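Local coordinates for beta sliding clamp (PDB 6PTR), which probably encircles DNA as a ring-shaped head-to-tail homodimer and tethers DNA polymerases and other proteins to it, conferring processivity, at residues I288-G293 with V309-S314; S280-V285 with L305-N310. One frame throughout, in Å; residues are numbered along the deposited sequence. Where two conformers were deposited one is given.

Contact 1: residues I288-G293 with V309-S314; sequences ISNDRG and VNNPDS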
# COMPACT_ATOMS: atom_id res chain seq x y z
N ILE C 288 4.56 4.00 21.31
CA ILE C 288 6.00 4.17 21.53
C ILE C 288 6.78 2.87 21.44
O ILE C 288 8.01 2.89 21.61
CB ILE C 288 6.30 4.84 22.89
CG1 ILE C 288 5.80 3.96 24.02
CG2 ILE C 288 5.60 6.19 22.99
CD1 ILE C 288 6.29 4.45 25.41
N SER C 289 6.12 1.74 21.21
CA SER C 289 6.85 0.48 21.22
C SER C 289 7.59 0.27 19.91
O SER C 289 7.31 0.92 18.90
CB SER C 289 5.91 -0.70 21.48
OG SER C 289 5.40 -0.63 22.80
N ASN C 290 8.56 -0.64 19.93
CA ASN C 290 9.35 -0.95 18.73
C ASN C 290 9.73 -2.43 18.77
O ASN C 290 9.08 -3.22 19.46
CB ASN C 290 10.55 0.01 18.60
CG ASN C 290 11.59 -0.17 19.71
OD1 ASN C 290 11.55 -1.12 20.48
ND2 ASN C 290 12.57 0.74 19.76
N ASP C 291 10.80 -2.80 18.05
CA ASP C 291 11.16 -4.21 17.91
C ASP C 291 11.58 -4.86 19.23
O ASP C 291 11.61 -6.10 19.31
CB ASP C 291 12.29 -4.38 16.90
CG ASP C 291 11.88 -3.96 15.51
OD1 ASP C 291 10.67 -4.01 15.20
OD2 ASP C 291 12.78 -3.58 14.72
N ARG C 292 11.90 -4.09 20.26
CA ARG C 292 12.31 -4.70 21.53
C ARG C 292 11.18 -5.46 22.19
O ARG C 292 11.43 -6.38 22.97
CB ARG C 292 12.82 -3.63 22.50
CG ARG C 292 14.11 -2.98 22.08
CD ARG C 292 14.49 -1.90 23.08
NE ARG C 292 15.74 -1.23 22.76
CZ ARG C 292 16.92 -1.52 23.31
NH1 ARG C 292 17.02 -2.49 24.22
NH2 ARG C 292 17.98 -0.83 22.97
N GLY C 293 9.95 -5.07 21.92
CA GLY C 293 8.80 -5.66 22.57
C GLY C 293 7.64 -4.69 22.56
O GLY C 293 7.79 -3.50 22.27
N VAL C 309 3.35 1.80 29.30
CA VAL C 309 4.31 1.25 28.33
C VAL C 309 5.63 1.99 28.51
O VAL C 309 5.64 3.21 28.68
CB VAL C 309 3.83 1.39 26.88
CG1 VAL C 309 4.87 0.85 25.88
CG2 VAL C 309 2.48 0.68 26.69
N ASN C 310 6.74 1.24 28.51
CA ASN C 310 8.07 1.82 28.63
C ASN C 310 8.90 1.28 27.48
O ASN C 310 8.87 0.07 27.21
CB ASN C 310 8.77 1.48 29.96
CG ASN C 310 8.11 2.14 31.17
OD1 ASN C 310 8.19 3.35 31.35
ND2 ASN C 310 7.48 1.32 32.02
N ASN C 311 9.62 2.16 26.78
CA ASN C 311 10.51 1.74 25.70
C ASN C 311 11.79 2.54 25.84
O ASN C 311 11.77 3.77 25.81
CB ASN C 311 9.86 1.97 24.32
CG ASN C 311 10.83 1.77 23.13
OD1 ASN C 311 12.00 1.48 23.27
ND2 ASN C 311 10.30 1.99 21.92
N PRO C 312 12.94 1.87 26.02
CA PRO C 312 14.17 2.62 26.29
C PRO C 312 14.62 3.49 25.14
O PRO C 312 15.49 4.34 25.35
CB PRO C 312 15.20 1.51 26.57
CG PRO C 312 14.67 0.33 25.81
CD PRO C 312 13.17 0.42 25.96
N ASP C 313 14.10 3.27 23.94
CA ASP C 313 14.49 4.08 22.80
C ASP C 313 13.57 5.27 22.59
O ASP C 313 13.90 6.12 21.75
CB ASP C 313 14.51 3.23 21.53
CG ASP C 313 15.53 2.10 21.60
OD1 ASP C 313 16.61 2.30 22.21
OD2 ASP C 313 15.25 1.02 21.04
N SER C 314 12.45 5.38 23.32
CA SER C 314 11.52 6.47 23.05
C SER C 314 10.94 7.14 24.29
O SER C 314 10.64 8.34 24.22
CB SER C 314 10.36 5.98 22.18
OG SER C 314 9.61 4.98 22.84
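Two Asx turns face each other where the turn ending strand 304-311 of the clamp's C-terminal domain meets the loop that follows helix 275-285. Ile288 O accepts two hydrogen bonds, both in its carbonyl plane. Asn311 ND2 donates almost straight (N-H...O angle 167°), at a very short 2.5 Å from Ile288 O, while Ser314 OG, 2.9 Å from Ile288 O, comes in on a lone pair. Asp313 OD2 likewise takes two donors. Asp313 OD2 offers its anti lone pair to Asn290 ND2, 3.0 Å away, whereas Arg292 NE, 2.9 Å from Asp313 OD2, meets it from above the carboxylate plane and completes a salt bridge. Pro312 CG lies over one face of that guanidinium. Beside these bonds, Ile288 CG1 packs on Val309 CG1 at 3.7 Å, the two side chains running antiparallel alongside each other.

The second shell sets the amides. Asn311 CG is anti to the backbone N (chi1 170°), and its OD1 accepts from Asp313 N; Asn290 OD1 does the same for Arg292 N within a type I turn, Asn290 to Gly293. Phe116 and Leu81 of the second subunit pack on Ile288 and Ser314, placing the contact at the ring interface. The two Asn side chains cross at about a right angle, with Asn290 ND2 and Asn311 ND2 3.4 Å apart, two donors that form no bond.

Contact 2: residues S280-V285 with L305-N310; sequences SAVDRV and LKLVVN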
# COMPACT_ATOMS: atom_id res chain seq x y z
N SER C 280 -8.74 1.60 22.47
CA SER C 280 -8.16 2.88 22.08
C SER C 280 -7.01 3.27 23.01
O SER C 280 -5.99 3.81 22.57
CB SER C 280 -9.23 3.97 22.06
OG SER C 280 -10.26 3.66 21.14
N ALA C 281 -7.17 3.01 24.31
CA ALA C 281 -6.10 3.34 25.26
C ALA C 281 -4.85 2.50 25.02
O ALA C 281 -3.73 3.02 25.05
CB ALA C 281 -6.59 3.13 26.69
N VAL C 282 -5.02 1.19 24.78
CA VAL C 282 -3.89 0.33 24.48
C VAL C 282 -3.23 0.78 23.19
O VAL C 282 -2.00 0.84 23.09
CB VAL C 282 -4.32 -1.14 24.39
CG1 VAL C 282 -3.19 -2.02 23.82
CG2 VAL C 282 -4.77 -1.65 25.76
N ASP C 283 -4.04 1.08 22.17
CA ASP C 283 -3.51 1.59 20.92
C ASP C 283 -2.67 2.84 21.16
O ASP C 283 -1.54 2.95 20.65
CB ASP C 283 -4.67 1.86 19.95
CG ASP C 283 -4.20 2.20 18.54
OD1 ASP C 283 -3.07 1.81 18.18
OD2 ASP C 283 -4.97 2.85 17.79
N ARG C 284 -3.18 3.77 21.96
CA ARG C 284 -2.44 5.01 22.20
C ARG C 284 -1.10 4.74 22.88
O ARG C 284 -0.06 5.19 22.38
CB ARG C 284 -3.29 5.98 23.03
CG ARG C 284 -4.46 6.56 22.24
CD ARG C 284 -5.16 7.67 23.01
NE ARG C 284 -5.76 7.23 24.27
CZ ARG C 284 -7.03 6.86 24.42
NH1 ARG C 284 -7.85 6.84 23.37
NH2 ARG C 284 -7.48 6.52 25.62
N VAL C 285 -1.09 4.02 24.01
CA VAL C 285 0.15 3.92 24.77
C VAL C 285 1.16 3.03 24.06
O VAL C 285 2.37 3.22 24.24
CB VAL C 285 -0.09 3.46 26.24
CG1 VAL C 285 -0.96 4.49 26.99
CG2 VAL C 285 -0.74 2.08 26.30
N LEU C 305 -8.38 0.90 35.97
CA LEU C 305 -7.29 0.24 35.26
C LEU C 305 -6.31 1.28 34.75
O LEU C 305 -6.71 2.21 34.03
CB LEU C 305 -7.83 -0.59 34.08
CG LEU C 305 -6.84 -1.20 33.10
CD1 LEU C 305 -6.05 -2.27 33.80
CD2 LEU C 305 -7.57 -1.79 31.92
N LYS C 306 -5.04 1.13 35.11
CA LYS C 306 -3.98 1.97 34.54
C LYS C 306 -3.13 1.14 33.59
O LYS C 306 -2.86 -0.03 33.85
CB LYS C 306 -3.09 2.56 35.64
CG LYS C 306 -3.82 3.52 36.56
CD LYS C 306 -2.85 4.34 37.40
CE LYS C 306 -2.91 3.96 38.86
NZ LYS C 306 -2.15 4.94 39.69
N LEU C 307 -2.70 1.78 32.50
CA LEU C 307 -1.88 1.14 31.49
C LEU C 307 -0.55 1.89 31.44
O LEU C 307 -0.54 3.11 31.51
CB LEU C 307 -2.54 1.23 30.11
CG LEU C 307 -3.94 0.66 30.01
CD1 LEU C 307 -4.49 0.91 28.62
CD2 LEU C 307 -3.87 -0.82 30.29
N VAL C 308 0.56 1.16 31.33
CA VAL C 308 1.87 1.80 31.21
C VAL C 308 2.71 1.05 30.20
O VAL C 308 2.82 -0.18 30.26
CB VAL C 308 2.63 1.86 32.55
CG1 VAL C 308 3.95 2.60 32.31
CG2 VAL C 308 1.82 2.58 33.60
N VAL C 309 3.35 1.80 29.30
CA VAL C 309 4.31 1.25 28.33
C VAL C 309 5.63 1.99 28.51
O VAL C 309 5.64 3.21 28.68
CB VAL C 309 3.83 1.39 26.88
CG1 VAL C 309 4.87 0.85 25.88
CG2 VAL C 309 2.48 0.68 26.69
N ASN C 310 6.74 1.24 28.51
CA ASN C 310 8.07 1.82 28.63
C ASN C 310 8.90 1.28 27.48
O ASN C 310 8.87 0.07 27.21
CB ASN C 310 8.77 1.48 29.96
CG ASN C 310 8.11 2.14 31.17
OD1 ASN C 310 8.19 3.35 31.35
ND2 ASN C 310 7.48 1.32 32.02
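Leu307 has CG anti to the carbonyl carbon (chi1 -56°) and CD1 anti to CA, so that this one methyl is carried from the strand to the helix. There it meets two residues of adjacent positions: Ala281 CB lies 3.6 Å from Leu307 CD1, and Val282 CG2 lies 3.8 Å from Leu307 CD1, with the Val282 and Leu307 side chains crossing at about a right angle. One turn on, the chi1 of Val285, -62°, sets CG1 anti to the carbonyl carbon and leaves CG2 between the backbone N and the carbonyl carbon, the crowded position. Val285 CG2 comes to 3.5 Å from Val309 CG2, the valines crossing obliquely, and more loosely to 4.3 Å from Leu307 CB. Val309 also packs against the backbone at the helix's C-terminal end, its CB 3.5 Å from Val285 O.

The short axes explain this pairing. Helix 280-285 and strand 305-310 run nearly parallel, at 22°, with a closest approach of 8.8 Å, so alternate strand residues Leu307 and Val309 meet successive parts of the helix while Val308 points away. All five touching residues are buried. Around them, Leu298 and Val296 of strand 295-301 flank Leu307 and Val309, and Leu340 of helix 336-345 touches Val282. On the helix's interface side, Asp283 OD1 forms a salt bridge with Lys88 NZ of the second subunit. A helix laid apolar side down on an antiparallel sheet is the basic layering of the DNA-clamp fold, here in the C-terminal domain.

Contacts 1 and 2 follow one another along strand 304-311, with centres 13 Å apart, and share Val309 and Asn310, of which Val309 touches in both. Its CG2 packs on Val285 CG2 in contact 2, while its CG1 meets mainly the loop residues of contact 1. Toward the strand's C-terminal end the character changes from buried apolar packing to partly exposed polar bonding. Both contacts lie about 30 Å from the centre of the chain and touch the second subunit, through Pro312 O to Gln119 of that subunit in contact 1, and through helix residue Asp283, whose carboxylate turns to Lys88 of that subunit. Together they join helix, loop and strand at the dimer interface.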